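Local coordinates for protein putative esterase (Uncultured bacterium, PDB 7C4D) that probably hydrolyses carboxylic ester bonds, as a putative marine esterase built on the alpha/beta hydrolase fold, at residues A[31-36]-A[138-143]; A[53-58]-A[79-84]; A[69-74]-A[102-107]; A[177-180]-A[186-189]. All coordinates share one frame; numbering follows the deposited sequence. Where two conformers were deposited one is given.

Contact 1 (A[31-36]-A[138-143]). With SO4 (sulfate ion), chain E; ACT (acetate ion), chain D.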
loop_
_atom_site.group_PDB
_atom_site.type_symbol
_atom_site.label_atom_id
_atom_site.label_comp_id
_atom_site.label_asym_id
_atom_site.label_seq_id
_atom_site.Cartn_x
_atom_site.Cartn_y
_atom_site.Cartn_z
ATOM N N GLY A 31 0.843 1.313 -0.681
ATOM C CA GLY A 31 2.004 0.441 -0.580
ATOM C C GLY A 31 3.301 1.170 -0.163
ATOM O O GLY A 31 3.294 2.365 0.167
ATOM N N LEU A 32 4.442 0.446 -0.155
ATOM C CA LEU A 32 5.702 1.009 0.334
ATOM C C LEU A 32 6.102 2.269 -0.462
ATOM O O LEU A 32 6.017 2.308 -1.687
ATOM C CB LEU A 32 6.772 -0.088 0.235
ATOM C CG LEU A 32 8.070 0.119 1.017
ATOM C CD1 LEU A 32 7.828 0.218 2.506
ATOM C CD2 LEU A 32 9.022 -1.040 0.741
ATOM N N TYR A 33 6.561 3.318 0.240
ATOM C CA TYR A 33 6.938 4.589 -0.380
ATOM C C TYR A 33 5.736 5.422 -0.859
ATOM O O TYR A 33 5.954 6.480 -1.471
ATOM C CB TYR A 33 7.974 4.444 -1.509
ATOM C CG TYR A 33 9.135 3.557 -1.148
ATOM C CD1 TYR A 33 10.008 3.934 -0.143
ATOM C CD2 TYR A 33 9.377 2.364 -1.815
ATOM C CE1 TYR A 33 11.068 3.130 0.231
ATOM C CE2 TYR A 33 10.443 1.546 -1.452
ATOM C CZ TYR A 33 11.281 1.927 -0.416
ATOM O OH TYR A 33 12.340 1.164 -0.021
ATOM N N GLY A 34 4.486 4.949 -0.653
ATOM C CA GLY A 34 3.311 5.720 -1.072
ATOM C C GLY A 34 2.720 6.501 0.094
ATOM O O GLY A 34 3.271 6.477 1.192
ATOM N N SER A 35 1.597 7.193 -0.143
ATOM C CA SER A 35 0.779 7.755 0.922
ATOM C C SER A 35 -0.670 7.846 0.440
ATOM O O SER A 35 -0.989 7.388 -0.652
ATOM C CB SER A 35 1.277 9.104 1.369
ATOM O OG SER A 35 1.079 10.042 0.335
ATOM N N GLY A 36 -1.544 8.389 1.292
ATOM C CA GLY A 36 -2.924 8.605 0.917
ATOM C C GLY A 36 -3.035 9.520 -0.302
ATOM O O GLY A 36 -3.903 9.292 -1.147
ATOM N N LYS A 138 16.955 -2.415 -5.120
ATOM C CA LYS A 138 17.389 -1.255 -5.890
ATOM C C LYS A 138 16.917 0.063 -5.264
ATOM O O LYS A 138 17.750 0.884 -4.900
ATOM C CB LYS A 138 16.952 -1.405 -7.346
ATOM C CG LYS A 138 17.620 -2.553 -8.095
ATOM C CD LYS A 138 17.008 -2.810 -9.457
ATOM C CE LYS A 138 16.970 -1.573 -10.334
ATOM N NZ LYS A 138 15.725 -1.506 -11.136
ATOM N N ILE A 139 15.593 0.245 -5.092
ATOM C CA ILE A 139 15.002 1.466 -4.558
ATOM C C ILE A 139 15.665 1.861 -3.238
ATOM O O ILE A 139 15.946 3.037 -3.017
ATOM C CB ILE A 139 13.461 1.339 -4.390
ATOM C CG1 ILE A 139 12.728 1.211 -5.731
ATOM C CG2 ILE A 139 12.913 2.504 -3.561
ATOM C CD1 ILE A 139 11.451 0.370 -5.709
ATOM N N ILE A 140 15.861 0.898 -2.330
ATOM C CA ILE A 140 16.441 1.213 -1.026
ATOM C C ILE A 140 17.830 1.827 -1.219
ATOM O O ILE A 140 18.136 2.883 -0.674
ATOM C CB ILE A 140 16.505 -0.023 -0.107
ATOM C CG1 ILE A 140 15.106 -0.535 0.249
ATOM C CG2 ILE A 140 17.314 0.293 1.142
ATOM C CD1 ILE A 140 15.084 -1.816 1.074
ATOM N N ALA A 141 18.655 1.140 -2.012
ATOM C CA ALA A 141 20.016 1.548 -2.305
ATOM C C ALA A 141 20.015 2.989 -2.809
ATOM O O ALA A 141 20.749 3.817 -2.281
ATOM C CB ALA A 141 20.632 0.592 -3.302
ATOM N N ALA A 142 19.153 3.270 -3.797
ATOM C CA ALA A 142 18.967 4.596 -4.362
ATOM C C ALA A 142 18.730 5.642 -3.274
ATOM O O ALA A 142 19.411 6.662 -3.240
ATOM C CB ALA A 142 17.832 4.565 -5.354
ATOM N N LEU A 143 17.773 5.358 -2.380
ATOM C CA LEU A 143 17.298 6.310 -1.386
ATOM C C LEU A 143 18.343 6.524 -0.291
ATOM O O LEU A 143 18.525 7.654 0.169
ATOM C CB LEU A 143 15.964 5.838 -0.786
ATOM C CG LEU A 143 14.815 5.547 -1.763
ATOM C CD1 LEU A 143 13.579 5.107 -1.010
ATOM C CD2 LEU A 143 14.476 6.747 -2.630
HETATM S S SO4 E . 0.594 3.874 -3.674
HETATM O O1 SO4 E . 0.727 5.061 -2.871
HETATM O O2 SO4 E . 1.843 3.145 -3.619
HETATM O O3 SO4 E . -0.457 3.024 -3.150
HETATM O O4 SO4 E . 0.294 4.228 -5.031
HETATM C C ACT D . 5.116 -2.406 -2.106
HETATM O O ACT D . 5.189 -2.056 -3.308
HETATM O OXT ACT D . 4.250 -1.971 -1.321
HETATM C CH3 ACT D . 6.116 -3.439 -1.531
#
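The phenol ring of Tyr33 is the flat group that carries this contact, reaching from the 31-36 loop to helix 131-144. Within its own loop, Leu32 CG covers part of one ring face, set off toward the rim. From the helix, two methyl groups approach the ring obliquely: Ile139 CG2 is 3.4 Å from Tyr33 CE2, and Leu143 CD1 is the same 3.4 Å from Tyr33 CE1, so both carbons flanking the hydroxyl-bearing CZ are touched. At the far end, Tyr33 OH lies 3.3 Å from CG1 of Ile140, the two side chains crossing at about a right angle. Tyr33 is the third residue of a type II turn closed by Gly34 N to Gly31 O (3.0 Å), and it takes a positive phi of 73°.

Two anions, probably from the crystallisation liquor, sit along the same loop. Leu32 N donates to acetate OXT at 2.7 Å in a nearly straight bond (169°), and Met97 N binds the acetate too, which is consistent with an oxyanion hole as in related hydrolases. Gly31 N makes a longer bond, 3.3 Å, to sulfate O3. Chemically, then, the loop presents N-H groups to anions and an aromatic side chain to the helix. No hydrogen bond crosses to the helix, whose side is aliphatic; Tyr33 OH is buried there without a partner in the model, and packing alone holds the ring across this contact.

Contact 2 (A[53-58]-A[79-84])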
loop_
_atom_site.group_PDB
_atom_site.type_symbol
_atom_site.label_atom_id
_atom_site.label_comp_id
_atom_site.label_asym_id
_atom_site.label_seq_id
_atom_site.Cartn_x
_atom_site.Cartn_y
_atom_site.Cartn_z
ATOM N N TYR A 53 -11.541 6.862 3.856
ATOM C CA TYR A 53 -10.416 7.242 4.711
ATOM C C TYR A 53 -9.095 6.928 4.011
ATOM O O TYR A 53 -8.831 5.772 3.654
ATOM C CB TYR A 53 -10.483 6.507 6.046
ATOM C CG TYR A 53 -11.663 6.885 6.896
ATOM C CD1 TYR A 53 -12.898 6.299 6.688
ATOM C CD2 TYR A 53 -11.550 7.840 7.896
ATOM C CE1 TYR A 53 -13.990 6.652 7.452
ATOM C CE2 TYR A 53 -12.625 8.203 8.681
ATOM C CZ TYR A 53 -13.848 7.595 8.455
ATOM O OH TYR A 53 -14.921 7.901 9.233
ATOM N N LEU A 54 -8.330 7.985 3.714
ATOM C CA LEU A 54 -7.020 7.853 3.092
ATOM C C LEU A 54 -5.994 7.928 4.217
ATOM O O LEU A 54 -5.766 9.002 4.788
ATOM C CB LEU A 54 -6.789 8.989 2.097
ATOM C CG LEU A 54 -7.807 9.169 0.970
ATOM C CD1 LEU A 54 -7.408 10.365 0.144
ATOM C CD2 LEU A 54 -7.831 7.948 0.072
ATOM N N ILE A 55 -5.446 6.756 4.549
ATOM C CA ILE A 55 -4.577 6.555 5.703
ATOM C C ILE A 55 -3.134 6.579 5.208
ATOM O O ILE A 55 -2.847 6.087 4.105
ATOM C CB ILE A 55 -4.954 5.217 6.367
ATOM C CG1 ILE A 55 -6.212 5.344 7.234
ATOM C CG2 ILE A 55 -3.793 4.617 7.131
ATOM C CD1 ILE A 55 -5.962 6.050 8.490
ATOM N N ASP A 56 -2.260 7.256 5.974
ATOM C CA ASP A 56 -0.810 7.181 5.797
ATOM C C ASP A 56 -0.348 6.106 6.785
ATOM O O ASP A 56 -0.706 6.156 7.951
ATOM C CB ASP A 56 -0.117 8.522 6.080
ATOM C CG ASP A 56 -0.312 9.625 5.040
ATOM O OD1 ASP A 56 -0.867 9.351 3.981
ATOM O OD2 ASP A 56 0.146 10.742 5.266
ATOM N N GLN A 57 0.311 5.055 6.305
ATOM C CA GLN A 57 0.745 4.008 7.229
ATOM C C GLN A 57 2.028 4.427 7.951
ATOM O O GLN A 57 2.680 5.383 7.515
ATOM C CB GLN A 57 0.894 2.697 6.470
ATOM C CG GLN A 57 -0.459 2.166 6.003
ATOM C CD GLN A 57 -0.259 0.885 5.260
ATOM O OE1 GLN A 57 -0.274 -0.202 5.841
ATOM N NE2 GLN A 57 0.026 1.034 3.979
ATOM N N ARG A 58 2.384 3.698 9.036
ATOM C CA ARG A 58 3.603 4.007 9.793
ATOM C C ARG A 58 4.801 4.162 8.851
ATOM O O ARG A 58 4.896 3.458 7.837
ATOM C CB ARG A 58 3.822 2.973 10.900
ATOM C CG ARG A 58 4.291 1.599 10.441
ATOM C CD ARG A 58 4.850 0.797 11.605
ATOM N NE ARG A 58 3.843 0.754 12.640
ATOM C CZ ARG A 58 4.078 0.484 13.918
ATOM N NH1 ARG A 58 5.310 0.216 14.304
ATOM N NH2 ARG A 58 3.089 0.478 14.797
ATOM N N HIS A 79 -6.057 -1.472 13.220
ATOM C CA HIS A 79 -7.087 -1.844 14.200
ATOM C C HIS A 79 -7.401 -0.690 15.171
ATOM O O HIS A 79 -8.565 -0.376 15.458
ATOM C CB HIS A 79 -6.680 -3.127 14.938
ATOM C CG HIS A 79 -7.677 -3.600 15.934
ATOM N ND1 HIS A 79 -7.326 -4.392 16.999
ATOM C CD2 HIS A 79 -9.012 -3.419 16.027
ATOM C CE1 HIS A 79 -8.396 -4.671 17.711
ATOM N NE2 HIS A 79 -9.438 -4.093 17.134
ATOM N N GLU A 80 -6.337 -0.036 15.656
ATOM C CA GLU A 80 -6.438 1.129 16.529
ATOM C C GLU A 80 -7.125 2.311 15.830
ATOM O O GLU A 80 -7.952 2.986 16.439
ATOM C CB GLU A 80 -5.052 1.584 17.014
ATOM C CG GLU A 80 -4.338 0.587 17.916
ATOM C CD GLU A 80 -5.145 0.048 19.087
ATOM O OE1 GLU A 80 -4.962 -1.153 19.425
ATOM O OE2 GLU A 80 -5.951 0.825 19.663
ATOM N N PHE A 81 -6.760 2.577 14.568
ATOM C CA PHE A 81 -7.425 3.600 13.767
ATOM C C PHE A 81 -8.936 3.377 13.689
ATOM O O PHE A 81 -9.731 4.311 13.870
ATOM C CB PHE A 81 -6.762 3.782 12.398
ATOM C CG PHE A 81 -7.541 4.707 11.508
ATOM C CD1 PHE A 81 -7.372 6.078 11.582
ATOM C CD2 PHE A 81 -8.526 4.209 10.675
ATOM C CE1 PHE A 81 -8.129 6.925 10.786
ATOM C CE2 PHE A 81 -9.276 5.057 9.875
ATOM C CZ PHE A 81 -9.073 6.417 9.921
ATOM N N ILE A 82 -9.333 2.126 13.428
ATOM C CA ILE A 82 -10.734 1.771 13.299
ATOM C C ILE A 82 -11.458 1.978 14.638
ATOM O O ILE A 82 -12.591 2.477 14.664
ATOM C CB ILE A 82 -10.823 0.350 12.686
ATOM C CG1 ILE A 82 -10.494 0.425 11.179
ATOM C CG2 ILE A 82 -12.181 -0.266 12.928
ATOM C CD1 ILE A 82 -10.058 -0.863 10.527
ATOM N N LYS A 83 -10.761 1.683 15.756
ATOM C CA LYS A 83 -11.290 1.909 17.098
ATOM C C LYS A 83 -11.512 3.399 17.330
ATOM O O LYS A 83 -12.614 3.809 17.678
ATOM C CB LYS A 83 -10.347 1.427 18.211
ATOM C CG LYS A 83 -10.220 -0.077 18.377
ATOM C CD LYS A 83 -9.045 -0.459 19.256
ATOM C CE LYS A 83 -9.032 -1.930 19.618
ATOM N NZ LYS A 83 -7.868 -2.253 20.473
ATOM N N SER A 84 -10.454 4.203 17.126
ATOM C CA SER A 84 -10.494 5.625 17.453
ATOM C C SER A 84 -11.475 6.431 16.588
ATOM O O SER A 84 -11.718 7.585 16.896
ATOM C CB SER A 84 -9.134 6.248 17.453
ATOM O OG SER A 84 -8.645 6.437 16.136
#
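Phe81 fills the space between helix 71-84 and strand 51-55, meeting Tyr53 and Ile55 in the sheet-to-helix packing of an alpha/beta hydrolase fold. The helix belongs to the crossover from strand 51-55 to strand 90-95 and passes over strand 25-29, where Ile82 touches Ile27.

The CH-pi contact is well centred and close. Ile55 CD1 stands 3.3 Å from the centroid of the Phe81 ring and 13° off its normal, so the methyl is centred on one face. The two side chains come at each other from opposite directions. On Phe81, CG is anti to the backbone N (chi1 173°), which carries the ring away from the helix to the strand; Ile55 answers with its longer branch, CG1 and CD1.

The aromatic contact uses another part of the same ring. Phe81 turns its edge toward the face of Tyr53 in an offset edge-to-face pair, with the planes at 74° and the centroids 5.6 Å apart. Phe16, on the neighbouring strand 16-19, adds a second edge-to-face partner for Phe81.

Polar interactions lie apart from this apolar centre. On the helix, Lys83 NZ forms a salt bridge with Glu80 OE1 at 3.3 Å, on its syn side but tilted well out of the carboxylate plane, while at the loop end of the other segment Arg58 NE pairs with Asp77. No hydrogen bond joins the two segments, and their aromatic meeting comes down to Phe81 CZ, which lies 3.5 Å from Tyr53 CD2.

Contact 3 (A[69-74]-A[102-107])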
loop_
_atom_site.group_PDB
_atom_site.type_symbol
_atom_site.label_atom_id
_atom_site.label_comp_id
_atom_site.label_asym_id
_atom_site.label_seq_id
_atom_site.Cartn_x
_atom_site.Cartn_y
_atom_site.Cartn_z
ATOM N N MET A 69 8.260 -2.333 11.446
ATOM C CA MET A 69 7.273 -2.214 10.387
ATOM C C MET A 69 6.737 -3.594 9.997
ATOM O O MET A 69 6.493 -3.846 8.822
ATOM C CB MET A 69 7.972 -1.693 9.131
ATOM C CG MET A 69 7.870 -0.248 8.945
ATOM S SD MET A 69 8.675 0.110 7.399
ATOM C CE MET A 69 7.288 -0.012 6.269
ATOM N N SER A 70 6.586 -4.501 10.961
ATOM C CA SER A 70 6.036 -5.813 10.682
ATOM C C SER A 70 4.542 -5.657 10.344
ATOM O O SER A 70 3.958 -4.647 10.715
ATOM C CB SER A 70 6.249 -6.673 11.890
ATOM O OG SER A 70 5.272 -6.398 12.879
ATOM N N TYR A 71 3.922 -6.670 9.711
ATOM C CA TYR A 71 2.545 -6.611 9.265
ATOM C C TYR A 71 1.660 -6.691 10.490
ATOM O O TYR A 71 0.528 -6.198 10.502
ATOM C CB TYR A 71 2.243 -7.699 8.232
ATOM C CG TYR A 71 2.773 -7.379 6.854
ATOM C CD1 TYR A 71 2.323 -6.238 6.191
ATOM C CD2 TYR A 71 3.649 -8.221 6.178
ATOM C CE1 TYR A 71 2.820 -5.866 4.960
ATOM C CE2 TYR A 71 4.104 -7.905 4.904
ATOM C CZ TYR A 71 3.690 -6.712 4.304
ATOM O OH TYR A 71 4.059 -6.286 3.058
ATOM N N GLU A 72 2.221 -7.297 11.533
ATOM C CA GLU A 72 1.517 -7.402 12.799
ATOM C C GLU A 72 1.279 -5.994 13.348
ATOM O O GLU A 72 0.182 -5.672 13.793
ATOM C CB GLU A 72 2.336 -8.265 13.761
ATOM C CG GLU A 72 1.779 -8.337 15.164
ATOM C CD GLU A 72 0.515 -9.167 15.285
ATOM O OE1 GLU A 72 -0.408 -8.709 15.987
ATOM O OE2 GLU A 72 0.463 -10.269 14.686
ATOM N N SER A 73 2.320 -5.159 13.304
ATOM C CA SER A 73 2.278 -3.846 13.928
ATOM C C SER A 73 1.422 -2.915 13.079
ATOM O O SER A 73 0.634 -2.151 13.635
ATOM C CB SER A 73 3.671 -3.264 14.159
ATOM O OG SER A 73 4.322 -2.965 12.938
ATOM N N MET A 74 1.597 -3.010 11.746
ATOM C CA MET A 74 0.830 -2.223 10.786
ATOM C C MET A 74 -0.647 -2.581 10.877
ATOM O O MET A 74 -1.458 -1.679 10.924
ATOM C CB MET A 74 1.389 -2.355 9.367
ATOM C CG MET A 74 2.738 -1.669 9.259
ATOM S SD MET A 74 3.487 -1.283 7.672
ATOM C CE MET A 74 3.822 -2.938 7.083
ATOM N N ALA A 102 -3.803 -5.424 4.988
ATOM C CA ALA A 102 -5.250 -5.565 4.988
ATOM C C ALA A 102 -5.622 -7.040 5.157
ATOM O O ALA A 102 -6.518 -7.358 5.921
ATOM C CB ALA A 102 -5.819 -4.953 3.717
ATOM N N MET A 103 -4.910 -7.932 4.458
ATOM C CA MET A 103 -5.133 -9.365 4.588
ATOM C C MET A 103 -4.839 -9.847 6.019
ATOM O O MET A 103 -5.679 -10.556 6.583
ATOM C CB MET A 103 -4.301 -10.128 3.562
ATOM C CG MET A 103 -4.869 -10.057 2.181
ATOM S SD MET A 103 -4.018 -11.180 1.071
ATOM C CE MET A 103 -2.527 -10.262 0.663
ATOM N N TRP A 104 -3.715 -9.384 6.622
ATOM C CA TRP A 104 -3.380 -9.674 8.021
ATOM C C TRP A 104 -4.520 -9.244 8.934
ATOM O O TRP A 104 -5.031 -10.061 9.694
ATOM C CB TRP A 104 -2.076 -8.983 8.454
ATOM C CG TRP A 104 -0.867 -9.854 8.345
ATOM C CD1 TRP A 104 -0.196 -10.191 7.207
ATOM C CD2 TRP A 104 -0.190 -10.520 9.428
ATOM N NE1 TRP A 104 0.860 -11.012 7.502
ATOM C CE2 TRP A 104 0.890 -11.230 8.858
ATOM C CE3 TRP A 104 -0.377 -10.565 10.815
ATOM C CZ2 TRP A 104 1.770 -11.990 9.635
ATOM C CZ3 TRP A 104 0.492 -11.317 11.578
ATOM C CH2 TRP A 104 1.549 -12.022 10.995
ATOM N N PHE A 105 -4.915 -7.958 8.820
ATOM C CA PHE A 105 -5.989 -7.404 9.630
ATOM C C PHE A 105 -7.309 -8.169 9.481
ATOM O O PHE A 105 -8.014 -8.355 10.472
ATOM C CB PHE A 105 -6.143 -5.887 9.459
ATOM C CG PHE A 105 -7.379 -5.348 10.141
ATOM C CD1 PHE A 105 -7.341 -4.934 11.472
ATOM C CD2 PHE A 105 -8.596 -5.275 9.461
ATOM C CE1 PHE A 105 -8.503 -4.511 12.110
ATOM C CE2 PHE A 105 -9.749 -4.822 10.094
ATOM C CZ PHE A 105 -9.697 -4.441 11.413
ATOM N N THR A 106 -7.642 -8.573 8.244
ATOM C CA THR A 106 -8.922 -9.190 7.913
ATOM C C THR A 106 -9.013 -10.606 8.502
ATOM O O THR A 106 -10.059 -10.997 9.011
ATOM C CB THR A 106 -9.115 -9.220 6.379
ATOM O OG1 THR A 106 -9.229 -7.866 5.923
ATOM C CG2 THR A 106 -10.312 -10.029 5.916
ATOM N N ALA A 107 -7.934 -11.389 8.362
ATOM C CA ALA A 107 -7.829 -12.714 8.960
ATOM C C ALA A 107 -7.895 -12.642 10.507
ATOM O O ALA A 107 -8.640 -13.386 11.124
ATOM C CB ALA A 107 -6.551 -13.353 8.477
#
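Tyr71, in the first turn of helix 71-84, meets Trp104 of helix 97-108 with its CB. That atom lies 3.6 Å from the centroid of the five-membered ring of Trp104 and only 7° off the ring normal, a CH-pi contact over the indole face. One atom further, Tyr71 CG is already slipping past, at 4.1 Å from Trp104 CD1. The ring then leaves the indole behind: the Tyr71 and five-membered ring planes are inclined by 27°, yet their centroids stand 5.4 Å apart, so they barely overlap. With CG anti to the carbonyl carbon (chi1 -77°), the phenol runs along Met97, Lys100 and Thr101 of the other helix, and at its tip Tyr71 OH is hydrogen-bonded to Ile202 O. The side chain of Tyr71 is about 6 Å from the bound acetate, near the presumed active site.

Glu72 reaches the six-membered end of the indole. Its chain bends at chi2, bringing OE2 to 3.3 Å from Trp104 CZ3, with the carboxylate almost perpendicular to the indole plane. The start of the helix is fixed by Ser70 at the N-cap, whose OG accepts from Ser73 N at 3.2 Å, while Ser73 OG donates to Ser70 O at 2.8 Å.

Trp104 was modelled in two conformers, so the details of its indole hold for one of them. In that conformer no hydrogen bond joins the segments: the helices meet through aliphatic hydrogens on a pi face and, possibly, a weak attraction between the Glu72 carboxylate and an indole C-H.

Contact 4 (A[177-180]-A[186-189])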
loop_
_atom_site.group_PDB
_atom_site.type_symbol
_atom_site.label_atom_id
_atom_site.label_comp_id
_atom_site.label_asym_id
_atom_site.label_seq_id
_atom_site.Cartn_x
_atom_site.Cartn_y
_atom_site.Cartn_z
ATOM N N ASN A 177 8.326 11.869 -1.747
ATOM C CA ASN A 177 8.666 11.593 -0.351
ATOM C C ASN A 177 9.709 12.561 0.186
ATOM O O ASN A 177 10.039 12.535 1.383
ATOM C CB ASN A 177 9.161 10.173 -0.138
ATOM C CG ASN A 177 7.999 9.215 -0.193
ATOM O OD1 ASN A 177 7.220 9.134 0.753
ATOM N ND2 ASN A 177 7.841 8.553 -1.322
ATOM N N ILE A 178 10.224 13.399 -0.713
ATOM C CA ILE A 178 11.150 14.422 -0.260
ATOM C C ILE A 178 10.392 15.734 -0.008
ATOM O O ILE A 178 9.629 16.177 -0.846
ATOM C CB ILE A 178 12.372 14.486 -1.204
ATOM C CG1 ILE A 178 13.620 15.005 -0.487
ATOM C CG2 ILE A 178 12.081 15.200 -2.519
ATOM C CD1 ILE A 178 14.873 14.278 -0.881
ATOM N N GLU A 179 10.548 16.308 1.190
ATOM C CA GLU A 179 9.838 17.506 1.618
ATOM C C GLU A 179 10.842 18.581 2.045
ATOM O O GLU A 179 12.034 18.290 2.141
ATOM C CB GLU A 179 8.906 17.155 2.779
ATOM C CG GLU A 179 9.619 16.541 3.973
ATOM C CD GLU A 179 8.923 16.778 5.306
ATOM O OE1 GLU A 179 7.805 17.327 5.297
ATOM O OE2 GLU A 179 9.494 16.415 6.353
ATOM N N ARG A 180 10.358 19.815 2.294
ATOM C CA ARG A 180 11.166 20.920 2.806
ATOM C C ARG A 180 11.128 20.901 4.335
ATOM O O ARG A 180 10.088 20.597 4.918
ATOM C CB ARG A 180 10.642 22.264 2.282
ATOM C CG ARG A 180 11.703 23.187 1.691
ATOM C CD ARG A 180 11.830 23.105 0.175
ATOM N NE ARG A 180 10.986 24.052 -0.555
ATOM C CZ ARG A 180 10.578 23.924 -1.823
ATOM N NH1 ARG A 180 10.919 22.862 -2.536
ATOM N NH2 ARG A 180 9.810 24.851 -2.370
ATOM N N TYR A 186 16.309 20.153 2.532
ATOM C CA TYR A 186 15.423 19.053 2.180
ATOM C C TYR A 186 15.673 17.853 3.092
ATOM O O TYR A 186 16.748 17.724 3.676
ATOM C CB TYR A 186 15.615 18.662 0.712
ATOM C CG TYR A 186 15.095 19.674 -0.274
ATOM C CD1 TYR A 186 15.816 20.821 -0.571
ATOM C CD2 TYR A 186 13.875 19.492 -0.907
ATOM C CE1 TYR A 186 15.340 21.761 -1.471
ATOM C CE2 TYR A 186 13.385 20.422 -1.812
ATOM C CZ TYR A 186 14.122 21.560 -2.098
ATOM O OH TYR A 186 13.656 22.483 -2.990
ATOM N N ARG A 187 14.663 16.977 3.191
ATOM C CA ARG A 187 14.694 15.781 4.020
ATOM C C ARG A 187 13.727 14.734 3.469
ATOM O O ARG A 187 12.751 15.064 2.794
ATOM C CB ARG A 187 14.343 16.115 5.472
ATOM C CG ARG A 187 13.097 16.974 5.637
ATOM C CD ARG A 187 12.672 17.054 7.088
ATOM N NE ARG A 187 12.099 15.784 7.515
ATOM C CZ ARG A 187 12.277 15.226 8.709
ATOM N NH1 ARG A 187 11.708 14.065 8.989
ATOM N NH2 ARG A 187 13.032 15.820 9.618
ATOM N N TRP A 188 14.012 13.461 3.761
ATOM C CA TRP A 188 13.050 12.403 3.516
ATOM C C TRP A 188 11.985 12.471 4.600
ATOM O O TRP A 188 12.314 12.588 5.774
ATOM C CB TRP A 188 13.723 11.031 3.513
ATOM C CG TRP A 188 14.681 10.814 2.382
ATOM C CD1 TRP A 188 16.042 10.706 2.461
ATOM C CD2 TRP A 188 14.347 10.665 0.988
ATOM N NE1 TRP A 188 16.571 10.501 1.214
ATOM C CE2 TRP A 188 15.561 10.472 0.287
ATOM C CE3 TRP A 188 13.153 10.669 0.262
ATOM C CZ2 TRP A 188 15.605 10.309 -1.100
ATOM C CZ3 TRP A 188 13.201 10.478 -1.106
ATOM C CH2 TRP A 188 14.409 10.315 -1.783
ATOM N N LYS A 189 10.709 12.377 4.209
ATOM C CA LYS A 189 9.680 12.315 5.235
ATOM C C LYS A 189 9.455 10.873 5.675
ATOM O O LYS A 189 8.879 10.661 6.736
ATOM C CB LYS A 189 8.367 12.978 4.800
ATOM C CG LYS A 189 7.673 12.367 3.595
ATOM C CD LYS A 189 6.884 13.395 2.823
ATOM C CE LYS A 189 5.708 12.800 2.089
ATOM N NZ LYS A 189 4.975 13.849 1.356
#
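Glu179 and Arg187 form the hydrogen-bonded pair at the middle of a two-stranded antiparallel beta hairpin. Glu179 N donates to Arg187 O at 3.0 Å, and Arg187 N returns a bond to Glu179 O at 3.1 Å; Lys189 N adds a third to Asn177 O, almost straight at 173°. On the face of this pair, Glu179 OE2 makes a salt bridge to Arg187 NE at 2.9 Å. The two side chains run side by side, yet carboxylate and guanidinium planes stand 84° apart, and the bridge runs from one carboxylate oxygen to NE alone.

The other face holds two CH-pi contacts. Ile178 CD1 is centred over the six-membered ring of Trp188, 3.9 Å from its centroid, while Arg180 lies along Tyr186 with its CD over the ring.

Further out, Pro148 packs on both Ile178 and Trp188, and Ile157 of helix 154-164 reaches Ile178. Asn177 ND2 ties the hairpin's base to Leu174 O and Tyr33 O, and Lys189 NZ bonds to Lys176 O. The extended lysine chain crosses Asn177 at about a right angle, and chi1 of 62° puts Lys189 CG between its backbone N and carbonyl carbon, 3.2 Å from Asn177 O.

Contacts 2 and 3 are nested along the chain within the loop closed by contact 1, and contact 4 follows in series. Contacts 2 and 3, with centres 12 Å apart, share helix 71-84; their segments alternate in sequence and touch where His79 and Ile82 meet Phe105, tying that helix to both the sheet and helix 97-108. Contact 1 joins the loop after strand 25-29, probably beside the active site, to the helices inserted between strands 113-119 and 217-222, consistent with a cap. Contact 4, centred 13 Å from contact 1, lies in that insertion and touches contact 1 at Tyr33. Gly36 N, probably hydrogen-bonded to Asp56 OD1, connects contacts 1 and 2.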